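Local coordinates for RavA (PDB 6WO6), which is a Legionella pneumophila effector of unsettled biochemical activity, an all-helical protein that probably acts inside the infected host cell, at residues A[83-92]-A[115-126]. The protein carries 2 engineered substitutions. Residues are numbered along the deposited sequence; the frame is centred on the assembly and turned at random.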
loop_
_atom_site.group_PDB
_atom_site.type_symbol
_atom_site.label_atom_id
_atom_site.label_comp_id
_atom_site.label_asym_id
_atom_site.label_seq_id
_atom_site.Cartn_x
_atom_site.Cartn_y
_atom_site.Cartn_z
ATOM N N GLN A 83 8.269 5.798 -30.116
ATOM C CA GLN A 83 8.836 5.000 -29.031
ATOM C C GLN A 83 8.695 5.712 -27.688
ATOM O O GLN A 83 8.412 5.076 -26.662
ATOM C CB GLN A 83 10.299 4.673 -29.327
ATOM C CG GLN A 83 10.492 3.645 -30.431
ATOM C CD GLN A 83 11.957 3.409 -30.761
ATOM O OE1 GLN A 83 12.557 2.431 -30.317
ATOM N NE2 GLN A 83 12.537 4.306 -31.551
ATOM N N ALA A 84 8.881 7.036 -27.673
ATOM C CA ALA A 84 8.725 7.786 -26.430
ATOM C C ALA A 84 7.280 7.752 -25.940
ATOM O O ALA A 84 7.025 7.568 -24.737
ATOM C CB ALA A 84 9.194 9.227 -26.627
ATOM N N TYR A 85 6.323 7.941 -26.856
ATOM C CA TYR A 85 4.918 7.805 -26.486
ATOM C C TYR A 85 4.632 6.416 -25.935
ATOM O O TYR A 85 3.863 6.271 -24.982
ATOM C CB TYR A 85 4.007 8.092 -27.681
ATOM C CG TYR A 85 2.573 7.649 -27.450
ATOM C CD1 TYR A 85 1.691 8.436 -26.720
ATOM C CD2 TYR A 85 2.107 6.438 -27.949
ATOM C CE1 TYR A 85 0.385 8.034 -26.498
ATOM C CE2 TYR A 85 0.804 6.026 -27.730
ATOM C CZ TYR A 85 -0.054 6.828 -27.004
ATOM O OH TYR A 85 -1.352 6.423 -26.786
ATOM N N GLN A 86 5.230 5.383 -26.534
ATOM C CA GLN A 86 5.035 4.022 -26.043
ATOM C C GLN A 86 5.519 3.887 -24.606
ATOM O O GLN A 86 4.822 3.322 -23.752
ATOM C CB GLN A 86 5.763 3.030 -26.951
ATOM C CG GLN A 86 5.073 2.777 -28.278
ATOM C CD GLN A 86 3.821 1.940 -28.127
ATOM O OE1 GLN A 86 3.889 0.714 -28.032
ATOM N NE2 GLN A 86 2.669 2.598 -28.100
ATOM N N VAL A 87 6.717 4.403 -24.326
ATOM C CA VAL A 87 7.259 4.343 -22.968
ATOM C C VAL A 87 6.299 4.998 -21.980
ATOM O O VAL A 87 5.903 4.394 -20.970
ATOM C CB VAL A 87 8.651 4.998 -22.913
ATOM C CG1 VAL A 87 9.125 5.116 -21.470
ATOM C CG2 VAL A 87 9.644 4.199 -23.741
ATOM N N LYS A 88 5.901 6.243 -22.260
ATOM C CA LYS A 88 5.060 6.958 -21.304
ATOM C C LYS A 88 3.685 6.308 -21.167
ATOM O O LYS A 88 3.146 6.219 -20.057
ATOM C CB LYS A 88 4.919 8.427 -21.698
ATOM C CG LYS A 88 3.973 9.200 -20.786
ATOM C CD LYS A 88 4.434 10.629 -20.548
ATOM C CE LYS A 88 3.408 11.404 -19.728
ATOM N NZ LYS A 88 3.833 12.811 -19.482
ATOM N N LYS A 89 3.103 5.843 -22.274
ATOM C CA LYS A 89 1.784 5.223 -22.219
ATOM C C LYS A 89 1.818 3.946 -21.392
ATOM O O LYS A 89 0.955 3.726 -20.532
ATOM C CB LYS A 89 1.285 4.938 -23.639
ATOM C CG LYS A 89 -0.081 4.275 -23.709
ATOM C CD LYS A 89 -1.155 5.182 -23.130
ATOM C CE LYS A 89 -1.998 4.455 -22.092
ATOM N NZ LYS A 89 -2.759 5.408 -21.235
ATOM N N ARG A 90 2.820 3.093 -21.627
ATOM C CA ARG A 90 2.895 1.836 -20.894
ATOM C C ARG A 90 3.203 2.055 -19.419
ATOM O O ARG A 90 2.744 1.277 -18.576
ATOM C CB ARG A 90 3.938 0.918 -21.528
ATOM C CG ARG A 90 3.556 0.441 -22.916
ATOM C CD ARG A 90 4.610 -0.475 -23.502
ATOM N NE ARG A 90 4.306 -0.813 -24.888
ATOM C CZ ARG A 90 5.056 -1.605 -25.645
ATOM N NH1 ARG A 90 6.161 -2.145 -25.151
ATOM N NH2 ARG A 90 4.701 -1.857 -26.898
ATOM N N ILE A 91 3.964 3.099 -19.080
ATOM C CA ILE A 91 4.218 3.355 -17.665
ATOM C C ILE A 91 2.978 3.934 -16.989
ATOM O O ILE A 91 2.604 3.513 -15.889
ATOM C CB ILE A 91 5.442 4.269 -17.491
ATOM C CG1 ILE A 91 6.721 3.495 -17.814
ATOM C CG2 ILE A 91 5.493 4.828 -16.075
ATOM C CD1 ILE A 91 7.973 4.344 -17.780
ATOM N N ILE A 92 2.313 4.894 -17.635
ATOM C CA ILE A 92 1.181 5.566 -17.004
ATOM C C ILE A 92 -0.034 4.648 -16.925
ATOM O O ILE A 92 -0.851 4.769 -16.003
ATOM C CB ILE A 92 0.883 6.882 -17.752
ATOM C CG1 ILE A 92 1.749 8.011 -17.189
ATOM C CG2 ILE A 92 -0.594 7.247 -17.698
ATOM C CD1 ILE A 92 1.649 8.163 -15.685
ATOM N N LEU A 115 13.621 -1.058 -25.410
ATOM C CA LEU A 115 12.790 0.144 -25.434
ATOM C C LEU A 115 13.014 0.981 -24.179
ATOM O O LEU A 115 13.202 2.201 -24.257
ATOM C CB LEU A 115 11.314 -0.230 -25.577
ATOM C CG LEU A 115 10.331 0.943 -25.514
ATOM C CD1 LEU A 115 10.632 1.947 -26.612
ATOM C CD2 LEU A 115 8.890 0.465 -25.602
ATOM N N PHE A 116 13.004 0.338 -23.010
ATOM C CA PHE A 116 13.269 1.019 -21.749
ATOM C C PHE A 116 14.755 1.112 -21.428
ATOM O O PHE A 116 15.115 1.651 -20.376
ATOM C CB PHE A 116 12.523 0.319 -20.608
ATOM C CG PHE A 116 11.035 0.525 -20.647
ATOM C CD1 PHE A 116 10.234 -0.274 -21.444
ATOM C CD2 PHE A 116 10.439 1.524 -19.898
ATOM C CE1 PHE A 116 8.868 -0.083 -21.490
ATOM C CE2 PHE A 116 9.073 1.719 -19.939
ATOM C CZ PHE A 116 8.287 0.913 -20.737
ATOM N N ASN A 117 15.622 0.598 -22.299
ATOM C CA ASN A 117 17.058 0.801 -22.178
ATOM C C ASN A 117 17.520 2.025 -22.960
ATOM O O ASN A 117 18.372 2.782 -22.482
ATOM C CB ASN A 117 17.805 -0.447 -22.660
ATOM C CG ASN A 117 19.303 -0.352 -22.444
ATOM O OD1 ASN A 117 19.767 0.236 -21.467
ATOM N ND2 ASN A 117 20.069 -0.933 -23.362
ATOM N N ASN A 118 16.965 2.231 -24.157
ATOM C CA ASN A 118 17.269 3.432 -24.926
ATOM C C ASN A 118 16.633 4.663 -24.295
ATOM O O ASN A 118 17.268 5.720 -24.199
ATOM C CB ASN A 118 16.791 3.267 -26.370
ATOM C CG ASN A 118 17.534 2.172 -27.111
ATOM O OD1 ASN A 118 18.752 2.040 -26.991
ATOM N ND2 ASN A 118 16.801 1.378 -27.884
ATOM N N PHE A 119 15.380 4.544 -23.858
ATOM C CA PHE A 119 14.639 5.642 -23.240
ATOM C C PHE A 119 14.602 5.514 -21.725
ATOM O O PHE A 119 13.568 5.760 -21.098
ATOM C CB PHE A 119 13.223 5.707 -23.805
ATOM C CG PHE A 119 13.165 6.034 -25.271
ATOM C CD1 PHE A 119 13.277 5.034 -26.224
ATOM C CD2 PHE A 119 12.984 7.341 -25.695
ATOM C CE1 PHE A 119 13.221 5.333 -27.574
ATOM C CE2 PHE A 119 12.923 7.647 -27.047
ATOM C CZ PHE A 119 13.042 6.642 -27.986
ATOM N N ASN A 120 15.722 5.131 -21.108
ATOM C CA ASN A 120 15.725 4.918 -19.664
ATOM C C ASN A 120 15.605 6.234 -18.906
ATOM O O ASN A 120 14.915 6.302 -17.882
ATOM C CB ASN A 120 16.987 4.168 -19.246
ATOM C CG ASN A 120 16.889 3.609 -17.842
ATOM O OD1 ASN A 120 17.299 4.251 -16.874
ATOM N ND2 ASN A 120 16.339 2.404 -17.722
ATOM N N LYS A 121 16.276 7.287 -19.384
ATOM C CA LYS A 121 16.112 8.603 -18.774
ATOM C C LYS A 121 14.657 9.057 -18.839
ATOM O O LYS A 121 14.113 9.577 -17.857
ATOM C CB LYS A 121 17.025 9.621 -19.460
ATOM C CG LYS A 121 18.495 9.221 -19.495
ATOM N N LEU A 122 14.004 8.847 -19.987
ATOM C CA LEU A 122 12.591 9.187 -20.111
ATOM C C LEU A 122 11.735 8.352 -19.167
ATOM O O LEU A 122 10.778 8.860 -18.572
ATOM C CB LEU A 122 12.130 8.994 -21.555
ATOM C CG LEU A 122 10.619 9.130 -21.756
ATOM C CD1 LEU A 122 10.170 10.565 -21.526
ATOM C CD2 LEU A 122 10.200 8.643 -23.129
ATOM N N ALA A 123 12.060 7.066 -19.021
ATOM C CA ALA A 123 11.315 6.213 -18.100
ATOM C C ALA A 123 11.422 6.730 -16.672
ATOM O O ALA A 123 10.417 6.843 -15.961
ATOM C CB ALA A 123 11.821 4.774 -18.191
ATOM N N ILE A 124 12.641 7.059 -16.238
ATOM C CA ILE A 124 12.840 7.563 -14.881
ATOM C C ILE A 124 12.136 8.901 -14.695
ATOM O O ILE A 124 11.603 9.192 -13.616
ATOM C CB ILE A 124 14.344 7.663 -14.567
ATOM C CG1 ILE A 124 15.009 6.296 -14.711
ATOM C CG2 ILE A 124 14.562 8.222 -13.172
ATOM C CD1 ILE A 124 14.416 5.232 -13.813
ATOM N N ASP A 125 12.113 9.735 -15.739
ATOM C CA ASP A 125 11.447 11.032 -15.629
ATOM C C ASP A 125 9.932 10.878 -15.540
ATOM O O ASP A 125 9.269 11.630 -14.817
ATOM C CB ASP A 125 11.830 11.923 -16.811
ATOM C CG ASP A 125 13.281 12.357 -16.762
ATOM O OD1 ASP A 125 13.828 12.456 -15.643
ATOM O OD2 ASP A 125 13.876 12.599 -17.836
ATOM N N VAL A 126 9.368 9.915 -16.271
ATOM C CA VAL A 126 7.939 9.640 -16.149
ATOM C C VAL A 126 7.626 9.063 -14.773
ATOM O O VAL A 126 6.587 9.372 -14.174
ATOM C CB VAL A 126 7.470 8.703 -17.279
ATOM C CG1 VAL A 126 6.019 8.301 -17.076
ATOM C CG2 VAL A 126 7.631 9.381 -18.624
#
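V87 pushes its two methyls between L115 and F116, a worked example of a knob set into a hole. With CG1 anti to the backbone N (chi1 172°), that methyl reaches F116 CE2 at 3.7 Å. The other, CG2, lies 3.8 Å from L115 CG, and L122 and A123 complete the hole. The fit is reciprocal, since L115 is itself a knob among Q83, Q86, V87 and R90, its CD2 lying 3.8 Å from R90 NH1.

F116 meets I91 rim first: CD1 of I91 stands in the plane of the ring, 3.6 Å from F116 CE2, and the two side chains run past each other in opposite senses. Outside the pair of segments, F111 stacks on the same ring and F158 packs against it. F119 behaves differently, laying one face over the backbone at Q83 and A84, with its CE1 3.5 Å from Q83 CB; the amide of Q83 is turned 71° from the ring. Between the two short helices, F119 leaves helical geometry and serves as N-cap residue of the second, and N120 ND2 ties the join by a hydrogen bond to F116 O (3.0 Å).

Farther along, I91 CG2 meets V126 CG1 at 3.7 Å, and CD of K88 lies beside CG2 of V126 before its NZ bonds to the carbonyls of V49 and C52. No hydrogen bond crosses between the segments, so apolar fit carries this largely buried contact. At their closest the axes of 83-92 and 120-126 are 9.7 Å apart, and the helices run the same way within 35°. With helices 38-51 and 54-66 also packed on helix 77-92, this is a knobs-into-holes helix pair within an all-helical fold.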